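Local coordinates for penicillin-binding protein 1A (Mycobacterium tuberculosis, PDB 5CXW), which builds the mycobacterial cell wall, polymerising glycan strands and cross-linking their peptides; this fragment is its penicillin-sensitive transpeptidase part, at residues G96-K100 with I202-Q206; A146-S150 with M270-Y276; K291-T295 with I338-G342; A306-Y311 with P344-W348. All blocks are in the same frame, centred on the assembly; numbering follows the deposited sequence. Where two conformers were deposited one is given.

Interaction 1 of 4, residues G96-K100 with I202-Q206; sequences GSSFK and IVLGQ. With 35P ((2R,4S)-5,5-dimethyl-2-{(1R)-2-oxo-1-[(phenoxyacetyl)amino]ethyl}-1,3-thiazolidine-4-carboxylic acid), chain C.
F99, inside the SxxK motif S97-K100 that carries the transpeptidase nucleophile, meets I202. The F99 ring comes in obliquely, with CE2 3.8 Å from CG1 of I202. That branch is swung trans to the backbone N of I202 (chi1 -174°), which carries the end of the side chain toward the phenylalanine.

Further along, the extended K100 chain passes the 202-206 loop: its CG packs against V203 O, and its CE lies 3.9 Å from CD2 of L204. The lysine amine ends beside the active centre, bonded to S150 OG and N152 OD1 and only weakly to S97 OG.

The two backbones come closest where both residues are glycines. G96 N donates to G205 O at 3.2 Å, and CA-H...O contacts run both ways, from G96 CA to L204 O and from G205 CA to G96 O. V203 O is buried here with no hydrogen-bond partner.

S97 is acylated by penicillin V. Its N donates to the ester carbonyl O17 of 35P at 2.7 Å. With chi1 at -65°, S97 OG lies beside its own backbone N, and there it is joined covalently to C6 of 35P.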
loop_
_atom_site.group_PDB
_atom_site.type_symbol
_atom_site.label_atom_id
_atom_site.label_comp_id
_atom_site.label_asym_id
_atom_site.label_seq_id
_atom_site.Cartn_x
_atom_site.Cartn_y
_atom_site.Cartn_z
ATOM N N GLY A 96 -5.161 0.448 8.501
ATOM C CA GLY A 96 -4.746 -0.345 9.610
ATOM C C GLY A 96 -3.230 -0.407 9.664
ATOM O O GLY A 96 -2.552 0.566 9.340
ATOM N N SER A 97 -2.719 -1.573 10.051
ATOM C CA SER A 97 -1.301 -1.740 10.343
ATOM C C SER A 97 -0.406 -1.619 9.129
ATOM O O SER A 97 0.818 -1.550 9.307
ATOM C CB SER A 97 -1.045 -3.078 10.971
ATOM O OG SER A 97 -1.690 -3.169 12.258
ATOM N N SER A 98 -0.956 -1.556 7.919
ATOM C CA SER A 98 -0.104 -1.364 6.754
ATOM C C SER A 98 0.538 0.020 6.789
ATOM O O SER A 98 1.545 0.264 6.105
ATOM C CB SER A 98 -0.845 -1.626 5.452
ATOM O OG SER A 98 -1.906 -0.729 5.217
ATOM N N PHE A 99 -0.024 0.927 7.607
ATOM C CA PHE A 99 0.504 2.268 7.698
ATOM C C PHE A 99 1.726 2.335 8.641
ATOM O O PHE A 99 2.471 3.362 8.625
ATOM C CB PHE A 99 -0.562 3.239 8.195
ATOM C CG PHE A 99 -0.528 4.553 7.462
ATOM C CD1 PHE A 99 -0.939 4.599 6.156
ATOM C CD2 PHE A 99 -0.066 5.707 8.050
ATOM C CE1 PHE A 99 -0.884 5.748 5.438
ATOM C CE2 PHE A 99 -0.047 6.893 7.321
ATOM C CZ PHE A 99 -0.438 6.904 6.025
ATOM N N LYS A 100 1.995 1.263 9.419
ATOM C CA LYS A 100 3.097 1.293 10.355
ATOM C C LYS A 100 4.452 1.541 9.688
ATOM O O LYS A 100 5.393 2.031 10.342
ATOM C CB LYS A 100 3.208 -0.028 11.168
ATOM C CG LYS A 100 2.090 -0.204 12.166
ATOM C CD LYS A 100 2.128 -1.528 12.890
ATOM C CE LYS A 100 0.928 -1.595 13.789
ATOM N NZ LYS A 100 0.823 -2.895 14.355
ATOM N N ILE A 202 -2.987 7.760 13.483
ATOM C CA ILE A 202 -2.330 7.675 12.191
ATOM C C ILE A 202 -1.491 6.396 12.137
ATOM O O ILE A 202 -1.434 5.775 11.079
ATOM C CB ILE A 202 -1.506 8.914 11.877
ATOM C CG1 ILE A 202 -0.964 8.806 10.423
ATOM C CG2 ILE A 202 -0.331 9.134 12.876
ATOM C CD1 ILE A 202 -0.393 10.063 9.856
ATOM N N VAL A 203 -0.773 6.053 13.205
ATOM C CA VAL A 203 0.158 4.915 13.124
ATOM C C VAL A 203 -0.565 3.584 12.978
ATOM O O VAL A 203 0.022 2.595 12.509
ATOM C CB VAL A 203 1.168 4.894 14.325
ATOM C CG1 VAL A 203 0.470 4.608 15.682
ATOM C CG2 VAL A 203 2.314 3.916 14.073
ATOM N N LEU A 204 -1.817 3.542 13.403
ATOM C CA LEU A 204 -2.660 2.391 13.220
ATOM C C LEU A 204 -3.575 2.502 12.017
ATOM O O LEU A 204 -4.604 1.796 11.954
ATOM C CB LEU A 204 -3.424 2.141 14.496
ATOM C CG LEU A 204 -2.535 1.961 15.759
ATOM C CD1 LEU A 204 -3.386 1.715 16.990
ATOM C CD2 LEU A 204 -1.487 0.901 15.605
ATOM N N GLY A 205 -3.212 3.369 11.075
ATOM C CA GLY A 205 -3.871 3.460 9.816
ATOM C C GLY A 205 -5.308 3.900 9.877
ATOM O O GLY A 205 -6.111 3.410 9.084
ATOM N N GLN A 206 -5.648 4.791 10.809
ATOM C CA GLN A 206 -7.016 5.199 11.025
ATOM C C GLN A 206 -7.504 6.272 10.025
ATOM O O GLN A 206 -8.707 6.423 9.871
ATOM C CB GLN A 206 -7.252 5.616 12.485
ATOM C CG GLN A 206 -6.833 4.545 13.516
ATOM C CD GLN A 206 -7.989 3.713 14.091
ATOM O OE1 GLN A 206 -9.001 3.447 13.424
ATOM N NE2 GLN A 206 -7.833 3.279 15.371
HETATM C C24 35P C . -9.199 -4.692 17.401
HETATM C C23 35P C . -10.501 -5.098 17.683
HETATM C C22 35P C . -11.249 -5.740 16.722
HETATM C C21 35P C . -10.726 -6.004 15.466
HETATM C C20 35P C . -9.438 -5.617 15.163
HETATM C C19 35P C . -8.659 -4.962 16.146
HETATM O O1 35P C . -7.364 -4.562 15.923
HETATM C C2 35P C . -6.690 -5.040 14.763
HETATM C C3 35P C . -5.225 -4.723 14.889
HETATM O O18 35P C . -4.716 -4.608 15.995
HETATM N N4 35P C . -4.590 -4.616 13.732
HETATM C C5 35P C . -3.156 -4.377 13.670
HETATM C C6 35P C . -2.873 -3.744 12.370
HETATM O O17 35P C . -3.616 -3.791 11.368
HETATM C C8 35P C . -2.263 -5.690 13.781
HETATM N N7 35P C . -2.010 -5.971 12.397
HETATM S S11 35P C . -2.949 -7.125 14.412
HETATM C C10 35P C . -3.019 -8.049 12.950
HETATM C C12 35P C . -4.362 -8.767 12.829
HETATM C C15 35P C . -1.948 -9.102 12.846
HETATM C C9 35P C . -2.890 -6.981 11.858
HETATM C C13 35P C . -2.416 -7.367 10.492
HETATM O O14 35P C . -1.181 -7.190 10.253
HETATM O O16 35P C . -3.273 -7.782 9.684
#

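Interaction 2 of 4, residues A146-S150 with M270-Y276; sequences ALKMS and MEPIAGY. With 35P ((2R,4S)-5,5-dimethyl-2-{(1R)-2-oxo-1-[(phenoxyacetyl)amino]ethyl}-1,3-thiazolidine-4-carboxylic acid), chain C.
A lysine lies by its aliphatic part over an aromatic face: K148 CG stands 3.8 Å from the centroid of the Y276 ring, 18° off the normal and displaced toward the rim, a CH-pi contact. A chi1 of 178° carries CG out over the ring, the lysine chain crossing the tyrosine at about a right angle, and CD follows over CD1 of the ring. A bend at chi3 then turns the amine away; its ion pair with E145 is long and weak. The tyrosine also meets the helix backbone, its CE2 lying 3.3 Å from K148 O, and its hydroxyl reaches CG of M149 at 3.6 Å.

Deeper in, apolar side chains do the packing. I273 CD1 rests 3.8 Å from K148 CA and also touches CG of L147, whose side chain crosses that of the isoleucine roughly at right angles. CD2 of the same leucine also lies 3.9 Å from M270 CG. No hydrogen bond joins the two segments.

Helix 143-149 ends in a Schellman motif with S150, at positive phi, as its C' residue. S150 OG accepts from N7 of 35P at 3.0 Å, and K100 NZ and K291 NZ also bond to it: the serine has the place of the first residue of the SxN motif in the penicillin-binding active site.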
loop_
_atom_site.group_PDB
_atom_site.type_symbol
_atom_site.label_atom_id
_atom_site.label_comp_id
_atom_site.label_asym_id
_atom_site.label_seq_id
_atom_site.Cartn_x
_atom_site.Cartn_y
_atom_site.Cartn_z
ATOM N N ALA A 146 8.785 -5.998 16.066
ATOM C CA ALA A 146 7.436 -5.484 16.323
ATOM C C ALA A 146 6.688 -5.194 15.023
ATOM O O ALA A 146 5.489 -5.261 15.034
ATOM C CB ALA A 146 7.481 -4.238 17.210
ATOM N N LEU A 147 7.395 -4.914 13.932
ATOM C CA LEU A 147 6.703 -4.693 12.659
ATOM C C LEU A 147 6.157 -6.044 12.149
ATOM O O LEU A 147 4.995 -6.152 11.714
ATOM C CB LEU A 147 7.604 -4.084 11.595
ATOM C CG LEU A 147 6.900 -3.709 10.277
ATOM C CD1 LEU A 147 5.969 -2.468 10.419
ATOM C CD2 LEU A 147 7.950 -3.459 9.227
ATOM N N LYS A 148 7.026 -7.045 12.175
ATOM C CA LYS A 148 6.637 -8.410 11.728
ATOM C C LYS A 148 5.440 -8.897 12.544
ATOM O O LYS A 148 4.462 -9.400 11.992
ATOM C CB LYS A 148 7.838 -9.344 11.816
ATOM C CG LYS A 148 7.524 -10.779 11.414
ATOM C CD LYS A 148 8.750 -11.682 11.511
ATOM C CE LYS A 148 9.284 -11.894 12.903
ATOM N NZ LYS A 148 10.645 -12.565 12.830
ATOM N N MET A 149 5.514 -8.777 13.869
ATOM C CA MET A 149 4.420 -9.264 14.726
ATOM C C MET A 149 3.219 -8.325 14.735
ATOM O O MET A 149 2.143 -8.666 15.255
ATOM C CB MET A 149 4.929 -9.456 16.159
ATOM C CG MET A 149 5.914 -10.581 16.274
ATOM S SD MET A 149 6.579 -10.659 17.974
ATOM C CE MET A 149 5.096 -11.174 18.804
ATOM N N SER A 150 3.421 -7.154 14.160
ATOM C CA SER A 150 2.442 -6.083 14.038
ATOM C C SER A 150 1.878 -5.663 15.390
ATOM O O SER A 150 0.685 -5.743 15.650
ATOM C CB SER A 150 1.367 -6.416 13.019
ATOM O OG SER A 150 0.871 -5.170 12.518
ATOM N N MET A 270 10.746 -5.782 6.412
ATOM C CA MET A 270 9.541 -6.304 5.754
ATOM C C MET A 270 9.777 -7.640 5.062
ATOM O O MET A 270 8.814 -8.330 4.732
ATOM C CB MET A 270 8.993 -5.305 4.740
ATOM C CG MET A 270 8.484 -4.095 5.454
ATOM S SD MET A 270 8.081 -2.757 4.314
ATOM C CE MET A 270 6.644 -3.497 3.497
ATOM N N GLU A 271 11.034 -7.985 4.826
ATOM C CA GLU A 271 11.344 -9.236 4.052
ATOM C C GLU A 271 10.689 -10.482 4.592
ATOM O O GLU A 271 10.178 -11.266 3.810
ATOM C CB GLU A 271 12.830 -9.453 3.900
ATOM C CG GLU A 271 13.452 -8.658 2.773
ATOM C CD GLU A 271 14.938 -8.963 2.611
ATOM O OE1 GLU A 271 15.736 -8.341 3.299
ATOM O OE2 GLU A 271 15.313 -9.822 1.818
ATOM N N PRO A 272 10.675 -10.677 5.934
ATOM C CA PRO A 272 10.132 -11.955 6.433
ATOM C C PRO A 272 8.589 -11.986 6.457
ATOM O O PRO A 272 7.992 -12.956 6.943
ATOM C CB PRO A 272 10.644 -12.031 7.868
ATOM C CG PRO A 272 11.085 -10.673 8.236
ATOM C CD PRO A 272 11.436 -9.931 6.967
ATOM N N ILE A 273 7.949 -10.827 6.185
ATOM C CA ILE A 273 6.503 -10.705 6.514
ATOM C C ILE A 273 5.573 -11.470 5.580
ATOM O O ILE A 273 4.602 -11.986 6.057
ATOM C CB ILE A 273 6.094 -9.210 6.722
ATOM C CG1 ILE A 273 6.955 -8.641 7.843
ATOM C CG2 ILE A 273 4.597 -9.038 6.950
ATOM C CD1 ILE A 273 6.682 -7.165 8.167
ATOM N N ALA A 274 5.850 -11.610 4.291
ATOM C CA ALA A 274 4.939 -12.416 3.465
ATOM C C ALA A 274 4.818 -13.874 4.008
ATOM O O ALA A 274 3.750 -14.454 4.103
ATOM C CB ALA A 274 5.420 -12.396 2.033
ATOM N N GLY A 275 5.954 -14.430 4.360
ATOM C CA GLY A 275 5.976 -15.766 4.953
ATOM C C GLY A 275 5.385 -15.864 6.333
ATOM O O GLY A 275 4.639 -16.773 6.625
ATOM N N TYR A 276 5.696 -14.894 7.177
ATOM C CA TYR A 276 5.115 -14.803 8.497
ATOM C C TYR A 276 3.597 -14.705 8.455
ATOM O O TYR A 276 2.910 -15.191 9.366
ATOM C CB TYR A 276 5.731 -13.644 9.252
ATOM C CG TYR A 276 5.314 -13.527 10.681
ATOM C CD1 TYR A 276 5.956 -14.260 11.645
ATOM C CD2 TYR A 276 4.271 -12.710 11.046
ATOM C CE1 TYR A 276 5.566 -14.180 12.979
ATOM C CE2 TYR A 276 3.853 -12.641 12.387
ATOM C CZ TYR A 276 4.510 -13.355 13.331
ATOM O OH TYR A 276 4.112 -13.311 14.671
HETATM C C24 35P C . -9.199 -4.692 17.401
HETATM C C23 35P C . -10.501 -5.098 17.683
HETATM C C22 35P C . -11.249 -5.740 16.722
HETATM C C21 35P C . -10.726 -6.004 15.466
HETATM C C20 35P C . -9.438 -5.617 15.163
HETATM C C19 35P C . -8.659 -4.962 16.146
HETATM O O1 35P C . -7.364 -4.562 15.923
HETATM C C2 35P C . -6.690 -5.040 14.763
HETATM C C3 35P C . -5.225 -4.723 14.889
HETATM O O18 35P C . -4.716 -4.608 15.995
HETATM N N4 35P C . -4.590 -4.616 13.732
HETATM C C5 35P C . -3.156 -4.377 13.670
HETATM C C6 35P C . -2.873 -3.744 12.370
HETATM O O17 35P C . -3.616 -3.791 11.368
HETATM C C8 35P C . -2.263 -5.690 13.781
HETATM N N7 35P C . -2.010 -5.971 12.397
HETATM S S11 35P C . -2.949 -7.125 14.412
HETATM C C10 35P C . -3.019 -8.049 12.950
HETATM C C12 35P C . -4.362 -8.767 12.829
HETATM C C15 35P C . -1.948 -9.102 12.846
HETATM C C9 35P C . -2.890 -6.981 11.858
HETATM C C13 35P C . -2.416 -7.367 10.492
HETATM O O14 35P C . -1.181 -7.190 10.253
HETATM O O16 35P C . -3.273 -7.782 9.684
#

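Interaction 3 of 4, residues K291-T295 with I338-G342; sequences KTGTT and IYGSG. With 35P ((2R,4S)-5,5-dimethyl-2-{(1R)-2-oxo-1-[(phenoxyacetyl)amino]ethyl}-1,3-thiazolidine-4-carboxylic acid), chain C.
T294, G340 and T292 carry this contact between the edge strand 289-296 and the type I turn Y339-G342 that leads into helix 343-356. G340 N points almost straight at T294 OG1, 2.9 Å away with an N-H...O angle of 170°. The same hydroxyl donates to the carboxylate oxygen O16 of 35P at 2.6 Å, acting as acceptor from the turn and donor to the drug. T294 OG1 lies beside its backbone N (chi1 -52°), while the methyl CG2, trans to that N, also packs against CD1 of Y339. The hydroxyl meets the Y339 ring at its edge, near the ring plane, and Y339 CD1 packs 3.7 Å from the C12 methyl of the antibiotic.

T292 splits its two branches between protein and ligand. Its CG2 packs 3.6 Å from G340 C, and OG1, placed between the backbone N and the carbonyl carbon (chi1 50°), donates to 35P O14 at a distance short enough to be taken with caution. G340 lies close against the strand, its CA 3.5 Å from G293 O.

K291, T292 and G293 make up the KTG motif of the transpeptidase. T294 N donates to the ester carbonyl O17 of 35P at 2.9 Å, and together with S97 N it forms the oxyanion hole. K291 NZ is bonded to T292 O and S150 OG and lies 3.4 Å from O14. The two threonine hydroxyls divide the drug carboxylate between them, and the straight bond from G340 N is consistent with orienting that of T294 toward it.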
loop_
_atom_site.group_PDB
_atom_site.type_symbol
_atom_site.label_atom_id
_atom_site.label_comp_id
_atom_site.label_asym_id
_atom_site.label_seq_id
_atom_site.Cartn_x
_atom_site.Cartn_y
_atom_site.Cartn_z
ATOM N N LYS A 291 3.601 -6.028 4.081
ATOM C CA LYS A 291 2.986 -5.700 5.368
ATOM C C LYS A 291 1.471 -5.872 5.248
ATOM O O LYS A 291 0.868 -5.347 4.345
ATOM C CB LYS A 291 3.343 -4.287 5.838
ATOM C CG LYS A 291 2.788 -3.975 7.233
ATOM C CD LYS A 291 3.523 -4.719 8.361
ATOM C CE LYS A 291 2.813 -4.540 9.714
ATOM N NZ LYS A 291 1.612 -5.377 9.822
ATOM N N THR A 292 0.907 -6.593 6.207
ATOM C CA THR A 292 -0.520 -6.777 6.305
ATOM C C THR A 292 -1.157 -5.655 7.135
ATOM O O THR A 292 -0.487 -4.971 7.955
ATOM C CB THR A 292 -0.863 -8.079 7.023
ATOM O OG1 THR A 292 -0.130 -8.143 8.243
ATOM C CG2 THR A 292 -0.590 -9.302 6.104
ATOM N N GLY A 293 -2.467 -5.516 6.996
ATOM C CA GLY A 293 -3.260 -4.672 7.888
ATOM C C GLY A 293 -4.645 -5.228 8.098
ATOM O O GLY A 293 -5.186 -5.814 7.183
ATOM N N THR A 294 -5.223 -5.010 9.277
ATOM C CA THR A 294 -6.597 -5.421 9.553
ATOM C C THR A 294 -7.199 -4.363 10.489
ATOM O O THR A 294 -6.645 -4.100 11.544
ATOM C CB THR A 294 -6.660 -6.763 10.274
ATOM O OG1 THR A 294 -5.907 -7.791 9.591
ATOM C CG2 THR A 294 -8.117 -7.204 10.354
ATOM N N THR A 295 -8.251 -3.693 10.027
ATOM C CA THR A 295 -8.954 -2.678 10.850
ATOM C C THR A 295 -10.103 -3.277 11.650
ATOM O O THR A 295 -10.707 -4.298 11.287
ATOM C CB THR A 295 -9.454 -1.509 10.016
ATOM O OG1 THR A 295 -10.467 -1.940 9.161
ATOM C CG2 THR A 295 -8.375 -0.939 9.130
ATOM N N ILE A 338 -11.961 -12.199 8.388
ATOM C CA ILE A 338 -10.950 -11.941 7.321
ATOM C C ILE A 338 -9.923 -10.980 7.851
ATOM O O ILE A 338 -10.266 -9.834 8.227
ATOM C CB ILE A 338 -11.592 -11.431 6.044
ATOM C CG1 ILE A 338 -12.488 -12.560 5.478
ATOM C CG2 ILE A 338 -10.547 -11.091 4.979
ATOM C CD1 ILE A 338 -13.309 -12.164 4.258
ATOM N N TYR A 339 -8.661 -11.438 7.904
ATOM C CA TYR A 339 -7.513 -10.571 8.241
ATOM C C TYR A 339 -6.647 -10.301 7.035
ATOM O O TYR A 339 -6.764 -10.965 6.017
ATOM C CB TYR A 339 -6.638 -11.328 9.271
ATOM C CG TYR A 339 -7.289 -11.615 10.601
ATOM C CD1 TYR A 339 -7.230 -10.721 11.623
ATOM C CD2 TYR A 339 -8.016 -12.786 10.791
ATOM C CE1 TYR A 339 -7.870 -10.984 12.830
ATOM C CE2 TYR A 339 -8.637 -13.052 11.988
ATOM C CZ TYR A 339 -8.534 -12.144 12.982
ATOM O OH TYR A 339 -9.172 -12.393 14.174
ATOM N N GLY A 340 -5.721 -9.364 7.138
ATOM C CA GLY A 340 -4.752 -9.090 6.056
ATOM C C GLY A 340 -4.035 -10.324 5.538
ATOM O O GLY A 340 -3.831 -10.465 4.339
ATOM N N SER A 341 -3.725 -11.238 6.456
ATOM C CA SER A 341 -3.067 -12.523 6.122
ATOM C C SER A 341 -3.953 -13.553 5.451
ATOM O O SER A 341 -3.449 -14.631 5.090
ATOM C CB SER A 341 -2.445 -13.119 7.382
ATOM O OG SER A 341 -3.505 -13.416 8.297
ATOM N N GLY A 342 -5.234 -13.244 5.304
ATOM C CA GLY A 342 -6.180 -14.099 4.640
ATOM C C GLY A 342 -6.374 -13.722 3.193
ATOM O O GLY A 342 -5.405 -13.609 2.423
HETATM C C24 35P C . -9.199 -4.692 17.401
HETATM C C23 35P C . -10.501 -5.098 17.683
HETATM C C22 35P C . -11.249 -5.740 16.722
HETATM C C21 35P C . -10.726 -6.004 15.466
HETATM C C20 35P C . -9.438 -5.617 15.163
HETATM C C19 35P C . -8.659 -4.962 16.146
HETATM O O1 35P C . -7.364 -4.562 15.923
HETATM C C2 35P C . -6.690 -5.040 14.763
HETATM C C3 35P C . -5.225 -4.723 14.889
HETATM O O18 35P C . -4.716 -4.608 15.995
HETATM N N4 35P C . -4.590 -4.616 13.732
HETATM C C5 35P C . -3.156 -4.377 13.670
HETATM C C6 35P C . -2.873 -3.744 12.370
HETATM O O17 35P C . -3.616 -3.791 11.368
HETATM C C8 35P C . -2.263 -5.690 13.781
HETATM N N7 35P C . -2.010 -5.971 12.397
HETATM S S11 35P C . -2.949 -7.125 14.412
HETATM C C10 35P C . -3.019 -8.049 12.950
HETATM C C12 35P C . -4.362 -8.767 12.829
HETATM C C15 35P C . -1.948 -9.102 12.846
HETATM C C9 35P C . -2.890 -6.981 11.858
HETATM C C13 35P C . -2.416 -7.367 10.492
HETATM O O14 35P C . -1.181 -7.190 10.253
HETATM O O16 35P C . -3.273 -7.782 9.684
#

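Interaction 4 of 4, residues A306-Y311 with P344-W348; sequences AWMVGY and PSDIW
M308 lies against one face of the W348 indole, its CG 3.6 Å from CG of the tryptophan and displaced toward the ring's rim, the two side chains running obliquely to each other. Its CG is trans to the backbone N (chi1 177°), and bends at chi2 and chi3 carry the sulfur on over the six-membered ring, SD standing 5.0 Å from that centroid in a Met-aromatic contact. The methyl CE ends 3.4 Å from S345 OG, a hydroxyl that has its own hydrogen bond to G340 O.

This is the helix-on-sheet layer of the penicillin-binding fold: helix 343-356 packs on strand 303-312, the penultimate strand of a five-stranded antiparallel sheet, with their short axes 7.2 Å apart and 33° from parallel. On the other face of the strand, W307 and V309 point away from the helix, toward helix 211-222.

At the start of the strand segment, P344 CG lies 3.4 Å from CB of A306, tighter than usual for two carbons. The indole edge meets G310, which has no side chain in its way: W348 NE1 donates to G310 O at 3.0 Å, the oxygen lying in the indole plane but the donor well above the carbonyl plane.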
loop_
_atom_site.group_PDB
_atom_site.type_symbol
_atom_site.label_atom_id
_atom_site.label_comp_id
_atom_site.label_asym_id
_atom_site.label_seq_id
_atom_site.Cartn_x
_atom_site.Cartn_y
_atom_site.Cartn_z
ATOM N N ALA A 306 -9.261 -5.299 5.290
ATOM C CA ALA A 306 -8.134 -6.205 5.329
ATOM C C ALA A 306 -7.209 -5.890 4.196
ATOM O O ALA A 306 -7.656 -5.724 3.073
ATOM C CB ALA A 306 -8.628 -7.622 5.284
ATOM N N TRP A 307 -5.914 -5.784 4.470
ATOM C CA TRP A 307 -4.933 -5.364 3.514
ATOM C C TRP A 307 -3.694 -6.269 3.415
ATOM O O TRP A 307 -3.201 -6.784 4.441
ATOM C CB TRP A 307 -4.357 -4.007 3.924
ATOM C CG TRP A 307 -5.260 -2.827 3.838
ATOM C CD1 TRP A 307 -6.258 -2.468 4.724
ATOM C CD2 TRP A 307 -5.281 -1.871 2.778
ATOM N NE1 TRP A 307 -6.873 -1.292 4.267
ATOM C CE2 TRP A 307 -6.258 -0.888 3.111
ATOM C CE3 TRP A 307 -4.517 -1.701 1.604
ATOM C CZ2 TRP A 307 -6.501 0.204 2.320
ATOM C CZ3 TRP A 307 -4.754 -0.576 0.794
ATOM C CH2 TRP A 307 -5.758 0.359 1.155
ATOM N N MET A 308 -3.117 -6.360 2.226
ATOM C CA MET A 308 -1.753 -6.817 2.061
ATOM C C MET A 308 -1.108 -5.923 1.033
ATOM O O MET A 308 -1.630 -5.793 -0.110
ATOM C CB MET A 308 -1.669 -8.275 1.601
ATOM C CG MET A 308 -0.254 -8.809 1.340
ATOM S SD MET A 308 0.837 -8.556 2.766
ATOM C CE MET A 308 1.524 -10.208 3.032
ATOM N N VAL A 309 0.018 -5.300 1.413
ATOM C CA VAL A 309 0.800 -4.462 0.513
ATOM C C VAL A 309 2.240 -4.929 0.494
ATOM O O VAL A 309 2.840 -5.143 1.511
ATOM C CB VAL A 309 0.707 -2.978 0.921
ATOM C CG1 VAL A 309 1.267 -2.090 -0.181
ATOM C CG2 VAL A 309 -0.685 -2.578 1.239
ATOM N N GLY A 310 2.800 -5.189 -0.683
ATOM C CA GLY A 310 4.175 -5.615 -0.716
ATOM C C GLY A 310 4.739 -5.617 -2.120
ATOM O O GLY A 310 4.006 -5.485 -3.113
ATOM N N TYR A 311 6.054 -5.748 -2.162
ATOM C CA TYR A 311 6.836 -5.496 -3.361
ATOM C C TYR A 311 8.051 -6.362 -3.550
ATOM O O TYR A 311 8.555 -6.989 -2.612
ATOM C CB TYR A 311 7.269 -4.002 -3.360
ATOM C CG TYR A 311 8.112 -3.536 -2.192
ATOM C CD1 TYR A 311 9.510 -3.666 -2.147
ATOM C CD2 TYR A 311 7.492 -2.939 -1.085
ATOM C CE1 TYR A 311 10.252 -3.173 -1.046
ATOM C CE2 TYR A 311 8.221 -2.481 -0.029
ATOM C CZ TYR A 311 9.595 -2.572 -0.012
ATOM O OH TYR A 311 10.281 -2.064 1.079
ATOM N N PRO A 344 -6.711 -10.984 1.435
ATOM C CA PRO A 344 -5.891 -9.982 0.728
ATOM C C PRO A 344 -4.486 -10.505 0.386
ATOM O O PRO A 344 -3.988 -10.242 -0.708
ATOM C CB PRO A 344 -5.796 -8.821 1.726
ATOM C CG PRO A 344 -6.981 -9.013 2.641
ATOM C CD PRO A 344 -7.137 -10.515 2.739
ATOM N N SER A 345 -3.907 -11.320 1.260
ATOM C CA SER A 345 -2.602 -11.948 0.999
ATOM C C SER A 345 -2.699 -13.018 -0.069
ATOM O O SER A 345 -1.807 -13.142 -0.901
ATOM C CB SER A 345 -1.998 -12.479 2.300
ATOM O OG SER A 345 -1.623 -11.454 3.164
ATOM N N ASP A 346 -3.820 -13.768 -0.125
ATOM C CA ASP A 346 -4.048 -14.719 -1.206
ATOM C C ASP A 346 -4.049 -13.999 -2.559
ATOM O O ASP A 346 -3.361 -14.430 -3.528
ATOM C CB ASP A 346 -5.401 -15.448 -1.035
ATOM C CG ASP A 346 -5.469 -16.342 0.176
ATOM O OD1 ASP A 346 -4.464 -16.973 0.582
ATOM O OD2 ASP A 346 -6.590 -16.465 0.716
ATOM N N ILE A 347 -4.769 -12.864 -2.642
ATOM C CA ILE A 347 -4.865 -12.109 -3.864
ATOM C C ILE A 347 -3.509 -11.481 -4.229
ATOM O O ILE A 347 -3.104 -11.494 -5.388
ATOM C CB ILE A 347 -5.991 -11.041 -3.750
ATOM C CG1 ILE A 347 -7.372 -11.698 -3.606
ATOM C CG2 ILE A 347 -5.918 -10.031 -4.890
ATOM C CD1 ILE A 347 -8.503 -10.759 -3.127
ATOM N N TRP A 348 -2.867 -10.886 -3.254
ATOM C CA TRP A 348 -1.552 -10.215 -3.428
ATOM C C TRP A 348 -0.537 -11.244 -3.992
ATOM O O TRP A 348 0.151 -10.995 -4.989
ATOM C CB TRP A 348 -1.067 -9.673 -2.078
ATOM C CG TRP A 348 0.335 -9.114 -2.175
ATOM C CD1 TRP A 348 0.703 -7.889 -2.653
ATOM C CD2 TRP A 348 1.559 -9.779 -1.803
ATOM N NE1 TRP A 348 2.092 -7.764 -2.604
ATOM C CE2 TRP A 348 2.630 -8.888 -2.070
ATOM C CE3 TRP A 348 1.843 -11.013 -1.215
ATOM C CZ2 TRP A 348 3.988 -9.217 -1.795
ATOM C CZ3 TRP A 348 3.216 -11.349 -0.965
ATOM C CH2 TRP A 348 4.244 -10.464 -1.271
#

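All four contacts lie in the transpeptidase domain. Interactions 1, 2 and 3 surround the penicillin adduct, their centres 12 to 15 Å apart, and supply the SxxK serine and lysine, the SxN-type serine and the KTG strand; S150 OG is the point these three share. Interactions 3 and 4 are closest, 8 Å between centres, on neighbouring strands 289-296 and 303-312, where G293 O accepts from W307 N. Along the chain interactions 1 and 2 interleave, as do 3 and 4, the second pair following the first. One site is thus assembled from distant stretches, with helix 343-356 packed on the sheet next to it.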